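Local coordinates for YlqD protein (PDB 4DCI), which is of unknown function but belongs to the YlqD family, carrying a long helical hairpin on a small beta sheet in a four-chain assembly, at residues M4-I9 / I123-N128; I12-T17 / S119-K124; T17-V22 / D109-Q114; V21-W26 / V138-V143; D57-Q62 / P69-Q74. One frame throughout, in Å; residues are numbered along the deposited sequence.

Contact 1: M4-I9 / I123-N128; sequences MSDGTI and IKVGDN
The carboxylate of D6 meets V125 across the contact, with the CG2 methyl of V125 lying well out of the carboxylate plane and nearest to D6 OD1, at 3.8 Å. The other flat group is the carboxylate of D127. The backbone N of K124 comes to D127 OD2 from above the plane, while K124 NZ forms a salt bridge on the syn side of D127 OD1. These groups belong to two facing beta turns, type I from S5 to T8 and type II from K124 to D127, at the end of the sheet, where the chain enters strand 10-21 and leaves strand 111-123. The first turn is also an ST turn, in which S5 OG accepts from G7 N at 3.0 Å; T8 OG1 reaches back to S5 O.

No direct hydrogen bond joins the segments. A single water bridges them instead, donating to D6 O (2.7 Å) and T8 O (2.8 Å) and accepting from V125 N (2.6 Å), thereby serving polar backbone atoms of both turns. K124 contributes the foot of its side chain, CB, which packs against T8 O, while its amine stays with D127. M4, G126 and D127 share backbone hydrogen bonds with the second subunit. Where the two segments adjoin the sheet, I9 CA sits 3.7 Å from I123 O.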
# COMPACT_ATOMS: atom_id res chain seq x y z
N MSE B 4 9.50 -29.73 16.57
CA MSE B 4 9.47 -29.25 17.95
C MSE B 4 8.48 -30.13 18.70
O MSE B 4 7.88 -31.03 18.10
CB MSE B 4 9.06 -27.77 17.99
CG MSE B 4 10.13 -26.83 17.42
SE MSE B 4 9.50 -25.05 16.91
CE MSE B 4 9.12 -24.33 18.69
N SER B 5 8.32 -29.90 20.00
CA SER B 5 7.33 -30.63 20.80
C SER B 5 5.92 -30.44 20.21
O SER B 5 5.63 -29.41 19.58
CB SER B 5 7.37 -30.16 22.26
OG SER B 5 6.50 -30.90 23.09
N ASP B 6 5.05 -31.44 20.39
CA ASP B 6 3.62 -31.26 20.10
C ASP B 6 2.97 -30.41 21.21
O ASP B 6 1.79 -30.05 21.12
CB ASP B 6 2.91 -32.62 19.97
CG ASP B 6 3.34 -33.40 18.73
OD1 ASP B 6 4.18 -32.90 17.95
OD2 ASP B 6 2.84 -34.53 18.53
N GLY B 7 3.77 -30.11 22.24
CA GLY B 7 3.35 -29.24 23.33
C GLY B 7 3.39 -27.78 22.93
O GLY B 7 2.76 -26.93 23.57
N THR B 8 4.13 -27.52 21.85
CA THR B 8 4.34 -26.17 21.32
C THR B 8 3.02 -25.52 20.92
O THR B 8 2.28 -26.05 20.10
CB THR B 8 5.29 -26.21 20.12
OG1 THR B 8 6.46 -26.96 20.47
CG2 THR B 8 5.71 -24.79 19.70
N ILE B 9 2.73 -24.37 21.54
CA ILE B 9 1.53 -23.60 21.25
C ILE B 9 1.90 -22.29 20.53
O ILE B 9 2.61 -21.45 21.08
CB ILE B 9 0.71 -23.33 22.54
CG1 ILE B 9 0.12 -24.64 23.07
CG2 ILE B 9 -0.40 -22.31 22.29
CD1 ILE B 9 -0.44 -24.55 24.47
N ILE B 123 -2.88 -22.19 18.37
CA ILE B 123 -3.00 -23.41 17.60
C ILE B 123 -1.93 -24.39 18.04
O ILE B 123 -0.83 -23.99 18.40
CB ILE B 123 -2.83 -23.15 16.10
CG1 ILE B 123 -1.52 -22.38 15.85
CG2 ILE B 123 -4.04 -22.39 15.58
CD1 ILE B 123 -0.93 -22.54 14.46
N LYS B 124 -2.26 -25.67 17.99
CA LYS B 124 -1.31 -26.73 18.32
C LYS B 124 -1.57 -27.90 17.40
O LYS B 124 -2.60 -27.96 16.76
CB LYS B 124 -1.44 -27.14 19.79
CG LYS B 124 -2.83 -27.61 20.20
CD LYS B 124 -3.07 -27.42 21.69
CE LYS B 124 -4.50 -27.79 22.07
NZ LYS B 124 -5.53 -26.95 21.39
N VAL B 125 -0.61 -28.81 17.33
CA VAL B 125 -0.72 -30.00 16.50
C VAL B 125 -2.06 -30.66 16.75
O VAL B 125 -2.47 -30.82 17.89
CB VAL B 125 0.40 -31.00 16.81
CG1 VAL B 125 0.15 -32.32 16.11
CG2 VAL B 125 1.74 -30.42 16.38
N GLY B 126 -2.76 -31.02 15.68
CA GLY B 126 -4.05 -31.66 15.82
C GLY B 126 -5.20 -30.70 15.61
O GLY B 126 -6.28 -31.11 15.16
N ASP B 127 -4.97 -29.42 15.93
CA ASP B 127 -5.95 -28.37 15.68
C ASP B 127 -6.34 -28.29 14.22
O ASP B 127 -5.56 -28.65 13.32
CB ASP B 127 -5.41 -27.00 16.11
CG ASP B 127 -5.54 -26.75 17.61
OD1 ASP B 127 -6.29 -27.49 18.29
OD2 ASP B 127 -4.90 -25.79 18.11
N ASN B 128 -7.56 -27.80 13.99
CA ASN B 128 -8.05 -27.53 12.66
C ASN B 128 -7.95 -26.05 12.32
O ASN B 128 -8.78 -25.24 12.75
CB ASN B 128 -9.48 -28.02 12.48
CG ASN B 128 -9.90 -28.02 11.03
OD1 ASN B 128 -9.99 -26.97 10.38
ND2 ASN B 128 -10.14 -29.22 10.49
O HOH W 1 1.47 -28.46 18.90

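Contact 2: I12-T17 / S119-K124; sequences IKRPIT and SSCEIK
R14 and S119 form a hydrogen-bonded pair of antiparallel strands 10-21 and 111-123: R14 N donates to S119 O at 2.9 Å, and S119 N returns the bond to R14 O. I12 and C121 repeat this two residues along each strand. The non-hydrogen-bonded pair K13 and S120 lies between. S119 and S120 also pair with a strand of the third subunit in an antiparallel ladder, so the sheet continues across the interface.

R14 CG lies between the backbone N and the carbonyl carbon (chi1 75°), and the chain runs extended from there to NE. C121 CB covers the centre of one guanidinium face, 3.5 Å from R14 CZ; S119 OG, at the edge, takes a weak bond from R14 NE (3.5 Å). K132 O holds R14 NH1, and S119 OG is bonded to T11 O of the third subunit. On the same sheet face I12 CG2 packs against I123 CD1. The buried arginine has a firm partner for NH1 and a weak one for NE, consistent with a charge tolerated inside a subunit interface.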
# COMPACT_ATOMS: atom_id res chain seq x y z
N ILE B 12 -1.43 -17.28 16.31
CA ILE B 12 -1.54 -16.73 14.96
C ILE B 12 -2.59 -15.64 14.96
O ILE B 12 -3.29 -15.45 15.95
CB ILE B 12 -1.94 -17.79 13.92
CG1 ILE B 12 -3.29 -18.43 14.28
CG2 ILE B 12 -0.84 -18.83 13.76
CD1 ILE B 12 -3.93 -19.22 13.17
N LYS B 13 -2.71 -14.95 13.83
CA LYS B 13 -3.71 -13.93 13.63
C LYS B 13 -4.87 -14.48 12.78
O LYS B 13 -4.65 -15.16 11.79
CB LYS B 13 -3.04 -12.75 12.96
CG LYS B 13 -4.00 -11.78 12.29
CD LYS B 13 -3.25 -10.90 11.31
CE LYS B 13 -4.19 -10.19 10.37
NZ LYS B 13 -3.37 -9.39 9.42
N ARG B 14 -6.11 -14.18 13.18
CA ARG B 14 -7.30 -14.71 12.50
C ARG B 14 -8.44 -13.69 12.51
O ARG B 14 -8.58 -12.93 13.47
CB ARG B 14 -7.81 -15.95 13.22
CG ARG B 14 -8.52 -15.55 14.49
CD ARG B 14 -9.43 -16.59 15.07
NE ARG B 14 -9.66 -16.26 16.46
CZ ARG B 14 -10.21 -17.08 17.35
NH1 ARG B 14 -10.60 -18.30 16.99
NH2 ARG B 14 -10.36 -16.68 18.60
N PRO B 15 -9.30 -13.72 11.49
CA PRO B 15 -10.43 -12.81 11.47
C PRO B 15 -11.57 -13.29 12.37
O PRO B 15 -11.72 -14.50 12.59
CB PRO B 15 -10.85 -12.85 10.02
CG PRO B 15 -10.58 -14.27 9.61
CD PRO B 15 -9.39 -14.71 10.39
N ILE B 16 -12.36 -12.36 12.90
CA ILE B 16 -13.60 -12.69 13.61
C ILE B 16 -14.76 -12.10 12.82
O ILE B 16 -14.68 -10.97 12.33
CB ILE B 16 -13.60 -12.14 15.06
CG1 ILE B 16 -12.54 -12.83 15.91
CG2 ILE B 16 -14.95 -12.33 15.73
CD1 ILE B 16 -12.52 -14.34 15.82
N THR B 17 -15.83 -12.86 12.68
CA THR B 17 -17.00 -12.38 11.97
C THR B 17 -17.97 -11.75 12.96
O THR B 17 -18.26 -12.31 14.01
CB THR B 17 -17.68 -13.51 11.19
OG1 THR B 17 -16.77 -13.99 10.19
CG2 THR B 17 -18.96 -13.03 10.52
N SER B 119 -8.42 -10.59 14.93
CA SER B 119 -8.28 -11.29 16.20
C SER B 119 -7.02 -12.14 16.17
O SER B 119 -6.26 -12.12 15.19
CB SER B 119 -9.49 -12.19 16.43
OG SER B 119 -9.33 -12.97 17.60
N SER B 120 -6.81 -12.88 17.25
CA SER B 120 -5.68 -13.78 17.35
C SER B 120 -6.13 -15.00 18.15
O SER B 120 -7.18 -14.96 18.76
CB SER B 120 -4.51 -13.08 18.04
OG SER B 120 -4.84 -12.78 19.38
N CYS B 121 -5.35 -16.07 18.12
CA CYS B 121 -5.68 -17.30 18.84
C CYS B 121 -4.52 -18.31 18.81
O CYS B 121 -3.53 -18.12 18.10
CB CYS B 121 -6.92 -17.96 18.26
SG CYS B 121 -6.61 -18.69 16.65
N GLU B 122 -4.67 -19.38 19.58
CA GLU B 122 -3.61 -20.36 19.74
C GLU B 122 -3.92 -21.62 18.95
O GLU B 122 -5.06 -22.04 18.86
CB GLU B 122 -3.42 -20.69 21.21
CG GLU B 122 -3.74 -19.52 22.12
CD GLU B 122 -2.93 -19.52 23.39
OE1 GLU B 122 -2.85 -20.59 24.05
OE2 GLU B 122 -2.38 -18.45 23.73
N ILE B 123 -2.88 -22.19 18.37
CA ILE B 123 -3.00 -23.41 17.60
C ILE B 123 -1.93 -24.39 18.04
O ILE B 123 -0.83 -23.99 18.40
CB ILE B 123 -2.83 -23.15 16.10
CG1 ILE B 123 -1.52 -22.38 15.85
CG2 ILE B 123 -4.04 -22.39 15.58
CD1 ILE B 123 -0.93 -22.54 14.46
N LYS B 124 -2.26 -25.67 17.99
CA LYS B 124 -1.31 -26.73 18.32
C LYS B 124 -1.57 -27.90 17.40
O LYS B 124 -2.60 -27.96 16.76
CB LYS B 124 -1.44 -27.14 19.79
CG LYS B 124 -2.83 -27.61 20.20
CD LYS B 124 -3.07 -27.42 21.69
CE LYS B 124 -4.50 -27.79 22.07
NZ LYS B 124 -5.53 -26.95 21.39

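Contact 3: T17-V22 / D109-Q114; sequences TVRAVV and DQIVEQ
Four good backbone hydrogen bonds join T17-V22 to D109-Q114. A20 and V112 exchange a pair, A20 N to V112 O at 2.7 Å and V112 N to A20 O at 2.9 Å. Beyond the last bridge V22 N donates to Q110 O, and D109 N answers to V22 O almost straight (174°). At the other end Q114 N gives V18 O a weak bond. CA-H...O contacts fill the non-hydrogen-bonded positions, among them I111 CA to A20 O at 3.4 Å.

The pairing is antiparallel, between neighbouring strands 10-21 and 111-123 of a mixed sheet; the chain between them is largely the long helical hairpin.

Apolar contacts lie on both faces. V22 CG2 meets V112 CG2 at 3.6 Å, placed by its position anti to the carbonyl carbon, on the face that also carries A20. On the opposite face R19 CB touches I111 CG2.

Among polar and charged side chains, E113 OE1 lies near the plane of the R19 guanidinium, but R19 NE stays 4.0 Å away, beyond a salt bridge; the guanidinium and carboxylate planes are 10° apart. The D109 carboxylate pairs with R140, and Q110 OE1 accepts from E107 N. Q114 OE1 rests against A20 CB and takes a weak bond from W26 NE1.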
# COMPACT_ATOMS: atom_id res chain seq x y z
N THR B 17 -15.83 -12.86 12.68
CA THR B 17 -17.00 -12.38 11.97
C THR B 17 -17.97 -11.75 12.96
O THR B 17 -18.26 -12.31 14.01
CB THR B 17 -17.68 -13.51 11.19
OG1 THR B 17 -16.77 -13.99 10.19
CG2 THR B 17 -18.96 -13.03 10.52
N VAL B 18 -18.46 -10.56 12.62
CA VAL B 18 -19.47 -9.91 13.44
C VAL B 18 -20.82 -10.10 12.76
O VAL B 18 -21.01 -9.72 11.61
CB VAL B 18 -19.18 -8.40 13.61
CG1 VAL B 18 -19.98 -7.82 14.77
CG2 VAL B 18 -17.70 -8.18 13.85
N ARG B 19 -21.76 -10.73 13.47
CA ARG B 19 -23.14 -10.82 13.01
C ARG B 19 -24.02 -9.92 13.89
O ARG B 19 -23.80 -9.82 15.09
CB ARG B 19 -23.63 -12.27 13.07
CG ARG B 19 -22.92 -13.21 12.11
CD ARG B 19 -23.25 -14.67 12.39
NE ARG B 19 -22.27 -15.56 11.77
CZ ARG B 19 -22.00 -16.81 12.16
NH1 ARG B 19 -22.63 -17.35 13.20
NH2 ARG B 19 -21.09 -17.52 11.52
N ALA B 20 -25.02 -9.27 13.29
CA ALA B 20 -25.93 -8.41 14.06
C ALA B 20 -27.34 -8.97 14.13
O ALA B 20 -27.87 -9.49 13.15
CB ALA B 20 -25.96 -7.00 13.50
N VAL B 21 -27.92 -8.87 15.32
CA VAL B 21 -29.34 -9.16 15.50
C VAL B 21 -30.09 -7.96 14.93
O VAL B 21 -29.73 -6.80 15.21
CB VAL B 21 -29.69 -9.36 16.99
CG1 VAL B 21 -31.17 -9.67 17.15
CG2 VAL B 21 -28.88 -10.49 17.58
N VAL B 22 -31.11 -8.22 14.11
CA VAL B 22 -31.87 -7.12 13.54
C VAL B 22 -32.75 -6.43 14.60
O VAL B 22 -33.68 -7.04 15.16
CB VAL B 22 -32.70 -7.52 12.30
CG1 VAL B 22 -33.43 -6.31 11.74
CG2 VAL B 22 -31.81 -8.13 11.22
N ASP B 109 -35.17 -9.44 14.77
CA ASP B 109 -34.65 -10.69 15.34
C ASP B 109 -34.03 -11.68 14.34
O ASP B 109 -33.61 -12.77 14.71
CB ASP B 109 -35.71 -11.38 16.21
CG ASP B 109 -36.11 -10.55 17.41
OD1 ASP B 109 -35.26 -9.80 17.94
OD2 ASP B 109 -37.28 -10.64 17.84
N GLN B 110 -33.97 -11.29 13.07
CA GLN B 110 -33.14 -12.00 12.11
C GLN B 110 -31.68 -11.69 12.40
O GLN B 110 -31.35 -10.69 13.06
CB GLN B 110 -33.48 -11.55 10.70
CG GLN B 110 -34.50 -12.40 9.98
CD GLN B 110 -34.65 -11.98 8.54
OE1 GLN B 110 -35.35 -11.01 8.23
NE2 GLN B 110 -33.97 -12.68 7.64
N ILE B 111 -30.79 -12.55 11.91
CA ILE B 111 -29.36 -12.37 12.16
C ILE B 111 -28.58 -12.19 10.87
O ILE B 111 -28.71 -13.00 9.94
CB ILE B 111 -28.79 -13.53 13.00
CG1 ILE B 111 -29.32 -13.44 14.43
CG2 ILE B 111 -27.26 -13.50 12.98
CD1 ILE B 111 -29.01 -14.63 15.30
N VAL B 112 -27.76 -11.14 10.81
CA VAL B 112 -27.09 -10.74 9.57
C VAL B 112 -25.58 -10.62 9.72
O VAL B 112 -25.08 -10.21 10.77
CB VAL B 112 -27.63 -9.39 9.06
CG1 VAL B 112 -27.20 -9.15 7.62
CG2 VAL B 112 -29.13 -9.36 9.14
N GLU B 113 -24.86 -10.96 8.65
CA GLU B 113 -23.45 -10.63 8.53
C GLU B 113 -23.24 -9.13 8.66
O GLU B 113 -24.08 -8.34 8.22
CB GLU B 113 -22.96 -11.07 7.16
CG GLU B 113 -21.48 -11.40 7.12
CD GLU B 113 -21.22 -12.83 7.55
OE1 GLU B 113 -21.97 -13.38 8.39
OE2 GLU B 113 -20.25 -13.41 7.01
N GLN B 114 -22.11 -8.74 9.24
CA GLN B 114 -21.79 -7.32 9.41
C GLN B 114 -20.29 -7.16 9.62
O GLN B 114 -19.85 -6.70 10.68
CB GLN B 114 -22.57 -6.72 10.59
CG GLN B 114 -22.69 -5.20 10.58
CD GLN B 114 -22.59 -4.57 11.98
OE1 GLN B 114 -23.33 -4.93 12.90
NE2 GLN B 114 -21.68 -3.62 12.13

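Contact 4: V21-W26 / V138-V143; sequences VVTPTW and VVRDGV
T23 and D141 make the main polar contact: the T23 hydroxyl donates to D141 OD1 at 2.6 Å, reaching it on the syn side and 28° out of the carboxylate plane. With OG1 set between the backbone N and the carbonyl carbon (chi1 70°), the same oxygen accepts from W26 N at 3.0 Å, so T23 acts as N-cap of the helix that starts at P24. The carboxylate therefore stands by the helix start, where it would be expected to gain from the helix dipole; T25 CB is also close to D141 OD1. A backbone hydrogen bond, V21 N to V139 O at 2.7 Å, is nearly linear (174°).

Apolar contact comes from V21 CG2 against V138 CG1 at 3.6 Å. R140 CG touches both V21 CB and T23 CG2, 3.9 Å from the latter, and T23 CG2 also lies over one face of the R140 guanidinium. NH1 of R140 is salt-bridged to D109.

R140 to V143 form a type I' turn, the tight connection of the hairpin made by strands 136-140 and 143-148. The contact thus sits where strand 10-21, parallel to 136-140, gives way to helix 24-60, with the hairpin turn beside the helix start.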
# COMPACT_ATOMS: atom_id res chain seq x y z
N VAL B 21 -27.92 -8.87 15.32
CA VAL B 21 -29.34 -9.16 15.50
C VAL B 21 -30.09 -7.96 14.93
O VAL B 21 -29.73 -6.80 15.21
CB VAL B 21 -29.69 -9.36 16.99
CG1 VAL B 21 -31.17 -9.67 17.15
CG2 VAL B 21 -28.88 -10.49 17.58
N VAL B 22 -31.11 -8.22 14.11
CA VAL B 22 -31.87 -7.12 13.54
C VAL B 22 -32.75 -6.43 14.60
O VAL B 22 -33.68 -7.04 15.16
CB VAL B 22 -32.70 -7.52 12.30
CG1 VAL B 22 -33.43 -6.31 11.74
CG2 VAL B 22 -31.81 -8.13 11.22
N THR B 23 -32.40 -5.18 14.88
CA THR B 23 -33.17 -4.32 15.77
C THR B 23 -33.56 -3.09 14.97
O THR B 23 -32.95 -2.82 13.93
CB THR B 23 -32.34 -3.83 16.97
OG1 THR B 23 -31.35 -2.90 16.53
CG2 THR B 23 -31.68 -4.98 17.72
N PRO B 24 -34.55 -2.34 15.46
CA PRO B 24 -34.92 -1.12 14.74
C PRO B 24 -33.77 -0.11 14.72
O PRO B 24 -33.49 0.45 13.67
CB PRO B 24 -36.11 -0.58 15.56
CG PRO B 24 -36.62 -1.75 16.33
CD PRO B 24 -35.38 -2.53 16.66
N THR B 25 -33.10 0.09 15.85
CA THR B 25 -31.94 0.98 15.89
C THR B 25 -30.97 0.59 14.80
O THR B 25 -30.42 1.44 14.11
CB THR B 25 -31.22 0.94 17.25
OG1 THR B 25 -32.03 1.57 18.24
CG2 THR B 25 -29.88 1.66 17.17
N TRP B 26 -30.78 -0.71 14.63
CA TRP B 26 -29.79 -1.21 13.69
C TRP B 26 -30.18 -0.94 12.27
O TRP B 26 -29.34 -0.52 11.47
CB TRP B 26 -29.53 -2.69 13.92
CG TRP B 26 -28.49 -3.23 12.98
CD1 TRP B 26 -27.10 -3.25 13.17
CD2 TRP B 26 -28.70 -3.85 11.67
NE1 TRP B 26 -26.48 -3.82 12.09
CE2 TRP B 26 -27.38 -4.20 11.16
CE3 TRP B 26 -29.82 -4.14 10.90
CZ2 TRP B 26 -27.21 -4.82 9.93
CZ3 TRP B 26 -29.64 -4.76 9.66
CH2 TRP B 26 -28.36 -5.09 9.19
N VAL B 138 -22.14 -12.59 17.89
CA VAL B 138 -23.47 -12.05 17.61
C VAL B 138 -23.72 -10.82 18.48
O VAL B 138 -23.67 -10.90 19.71
CB VAL B 138 -24.57 -13.10 17.84
CG1 VAL B 138 -25.94 -12.50 17.60
CG2 VAL B 138 -24.36 -14.30 16.93
N VAL B 139 -23.98 -9.69 17.82
CA VAL B 139 -24.21 -8.40 18.48
C VAL B 139 -25.68 -7.98 18.39
O VAL B 139 -26.31 -8.10 17.33
CB VAL B 139 -23.32 -7.28 17.89
CG1 VAL B 139 -23.78 -5.92 18.37
CG2 VAL B 139 -21.86 -7.50 18.27
N ARG B 140 -26.20 -7.48 19.51
CA ARG B 140 -27.53 -6.90 19.56
C ARG B 140 -27.40 -5.51 20.17
O ARG B 140 -27.05 -5.37 21.34
CB ARG B 140 -28.45 -7.77 20.39
CG ARG B 140 -29.92 -7.45 20.23
CD ARG B 140 -30.75 -8.14 21.30
NE ARG B 140 -31.99 -7.41 21.50
CZ ARG B 140 -33.12 -7.65 20.85
NH1 ARG B 140 -33.17 -8.64 19.95
NH2 ARG B 140 -34.20 -6.92 21.10
N ASP B 141 -27.68 -4.50 19.35
CA ASP B 141 -27.53 -3.10 19.76
C ASP B 141 -26.24 -2.87 20.53
O ASP B 141 -26.24 -2.29 21.61
CB ASP B 141 -28.73 -2.65 20.61
CG ASP B 141 -29.97 -2.39 19.77
OD1 ASP B 141 -29.83 -2.16 18.54
OD2 ASP B 141 -31.08 -2.41 20.35
N GLY B 142 -25.14 -3.35 19.96
CA GLY B 142 -23.82 -3.14 20.56
C GLY B 142 -23.40 -4.13 21.64
O GLY B 142 -22.26 -4.06 22.12
N VAL B 143 -24.28 -5.05 22.02
CA VAL B 143 -23.97 -5.97 23.12
C VAL B 143 -23.74 -7.39 22.64
O VAL B 143 -24.52 -7.91 21.85
CB VAL B 143 -25.08 -5.96 24.18
CG1 VAL B 143 -24.71 -6.89 25.33
CG2 VAL B 143 -25.32 -4.55 24.70

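Contact 5: D57-Q62 / P69-Q74; sequences DQVRRQ and PRVQEQ
Q74 points its side chain at V59, near the end of helix 24-60, and Q62 just beyond it. From Q74 CB, 4.0 Å from V59 CG1, the chain runs out extended: CG is anti to the carbonyl carbon (chi1 -64°) and CD anti to CA (chi2 176°). Q74 CD is 3.8 Å from V59 CG1, and OE1 remains on that methyl at 3.7 Å. At the tip Q74 NE2 donates weakly in two directions, to Q62 OE1 at 3.3 Å and to R70 O one turn back in its own helix. The two glutamine amides meet tip to tip, their planes 34° apart, and the bond between them is straight though long.

Beside them V59 and V71 touch through CG1 and CG1 at 4.0 Å, and V71 CG2 packs over V59 O and near Q62 OE1, while the Q62 and V71 side chains run past one another, oppositely directed. Q72 NE2 lies oblique to the R60 guanidinium, 4.3 Å from R60 NE, with no bond.

Other copies of the protein pack here too: Q62 of the second subunit on Q72, and E73 of the third on Q74. The segments are the end of helix 24-60 with the first loop residues, and the start of helix 69-104, so the valines and glutamines close the tip of an antiparallel helical hairpin in a region predicted to be coiled coil.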
# COMPACT_ATOMS: atom_id res chain seq x y z
N ASP B 57 -11.95 19.93 -23.26
CA ASP B 57 -11.94 21.29 -23.83
C ASP B 57 -10.55 21.93 -23.84
O ASP B 57 -10.24 22.70 -24.75
CB ASP B 57 -12.94 22.18 -23.10
CG ASP B 57 -14.37 21.84 -23.44
OD1 ASP B 57 -14.65 20.68 -23.81
OD2 ASP B 57 -15.24 22.73 -23.32
N GLN B 58 -9.74 21.62 -22.83
CA GLN B 58 -8.36 22.11 -22.73
C GLN B 58 -7.50 21.56 -23.86
O GLN B 58 -6.80 22.31 -24.54
CB GLN B 58 -7.73 21.72 -21.39
CG GLN B 58 -8.33 22.38 -20.16
CD GLN B 58 -7.65 21.93 -18.88
OE1 GLN B 58 -6.50 22.27 -18.62
NE2 GLN B 58 -8.37 21.16 -18.07
N VAL B 59 -7.58 20.25 -24.05
CA VAL B 59 -6.79 19.52 -25.04
C VAL B 59 -7.09 19.99 -26.47
O VAL B 59 -6.19 20.07 -27.30
CB VAL B 59 -6.98 17.99 -24.89
CG1 VAL B 59 -6.45 17.22 -26.09
CG2 VAL B 59 -6.30 17.49 -23.62
N ARG B 60 -8.36 20.31 -26.74
CA ARG B 60 -8.77 20.84 -28.04
C ARG B 60 -8.02 22.13 -28.39
O ARG B 60 -7.66 22.34 -29.55
CB ARG B 60 -10.28 21.07 -28.07
CG ARG B 60 -11.12 19.80 -27.96
CD ARG B 60 -11.62 19.32 -29.32
NE ARG B 60 -12.09 17.94 -29.27
CZ ARG B 60 -13.30 17.55 -28.87
NH1 ARG B 60 -13.61 16.27 -28.87
NH2 ARG B 60 -14.20 18.44 -28.47
N ARG B 61 -7.78 22.96 -27.39
CA ARG B 61 -7.04 24.21 -27.56
C ARG B 61 -5.53 24.01 -27.75
O ARG B 61 -4.72 24.79 -27.23
CB ARG B 61 -7.30 25.15 -26.37
CG ARG B 61 -8.39 26.17 -26.61
CD ARG B 61 -8.39 27.21 -25.50
NE ARG B 61 -8.95 28.47 -25.96
CZ ARG B 61 -10.24 28.79 -25.91
NH1 ARG B 61 -11.13 27.92 -25.43
NH2 ARG B 61 -10.65 29.97 -26.35
N GLN B 62 -5.15 22.97 -28.48
CA GLN B 62 -3.75 22.72 -28.82
C GLN B 62 -3.51 22.97 -30.30
O GLN B 62 -2.47 23.49 -30.70
CB GLN B 62 -3.34 21.29 -28.49
CG GLN B 62 -2.95 21.06 -27.04
CD GLN B 62 -2.61 19.60 -26.77
OE1 GLN B 62 -2.20 18.87 -27.66
NE2 GLN B 62 -2.79 19.18 -25.52
N PRO B 69 -4.65 14.36 -35.33
CA PRO B 69 -4.57 13.02 -34.75
C PRO B 69 -3.97 12.91 -33.34
O PRO B 69 -4.46 12.09 -32.56
CB PRO B 69 -3.72 12.25 -35.76
CG PRO B 69 -3.98 12.95 -37.05
CD PRO B 69 -4.03 14.40 -36.67
N ARG B 70 -2.94 13.70 -33.02
CA ARG B 70 -2.39 13.73 -31.65
C ARG B 70 -3.49 14.06 -30.63
O ARG B 70 -3.63 13.39 -29.60
CB ARG B 70 -1.22 14.73 -31.50
CG ARG B 70 0.18 14.22 -31.81
CD ARG B 70 0.63 14.68 -33.19
NE ARG B 70 2.03 14.39 -33.50
CZ ARG B 70 2.62 14.67 -34.66
NH1 ARG B 70 1.93 15.25 -35.64
NH2 ARG B 70 3.90 14.38 -34.87
N VAL B 71 -4.27 15.09 -30.94
CA VAL B 71 -5.37 15.55 -30.10
C VAL B 71 -6.45 14.48 -30.01
O VAL B 71 -6.82 14.06 -28.91
CB VAL B 71 -5.98 16.86 -30.66
CG1 VAL B 71 -7.34 17.15 -30.02
CG2 VAL B 71 -5.01 18.01 -30.47
N GLN B 72 -6.93 14.04 -31.17
CA GLN B 72 -8.01 13.08 -31.23
C GLN B 72 -7.76 11.81 -30.42
O GLN B 72 -8.69 11.25 -29.86
CB GLN B 72 -8.35 12.74 -32.68
CG GLN B 72 -9.36 13.71 -33.29
CD GLN B 72 -10.66 13.77 -32.49
OE1 GLN B 72 -11.21 12.74 -32.08
NE2 GLN B 72 -11.14 14.99 -32.25
N GLU B 73 -6.50 11.39 -30.34
CA GLU B 73 -6.15 10.19 -29.56
C GLU B 73 -6.23 10.47 -28.06
O GLU B 73 -6.69 9.62 -27.29
CB GLU B 73 -4.77 9.64 -29.99
CG GLU B 73 -3.61 9.88 -29.03
CD GLU B 73 -3.03 8.60 -28.45
OE1 GLU B 73 -2.33 7.88 -29.19
OE2 GLU B 73 -3.24 8.32 -27.26
N GLN B 74 -5.80 11.66 -27.65
CA GLN B 74 -5.87 12.06 -26.25
C GLN B 74 -7.33 12.05 -25.79
O GLN B 74 -7.66 11.46 -24.76
CB GLN B 74 -5.29 13.44 -26.03
CG GLN B 74 -3.81 13.59 -26.31
CD GLN B 74 -3.35 15.02 -26.16
OE1 GLN B 74 -3.29 15.54 -25.04
NE2 GLN B 74 -3.03 15.67 -27.27

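Contacts 2 and 3 hold the same strands, 10-21 and 111-123, at centres about 21 Å apart; contact 2 is buried with an arginine at a subunit interface, contact 3 is partly buried and held mainly by backbone bonds. Contact 4 lies about 7 Å from contact 3, centre to centre, and joins the sheet to helix 24-60, with a D109-R140 salt bridge tying the two together. Contact 1 is a surface contact of loops at the far end of those strands, relying on water where the others use direct bonds. Contact 5, over 50 Å from every other centre, is helix on helix, with valines and a weak hydrogen bond between side-chain amides instead of strand pairing.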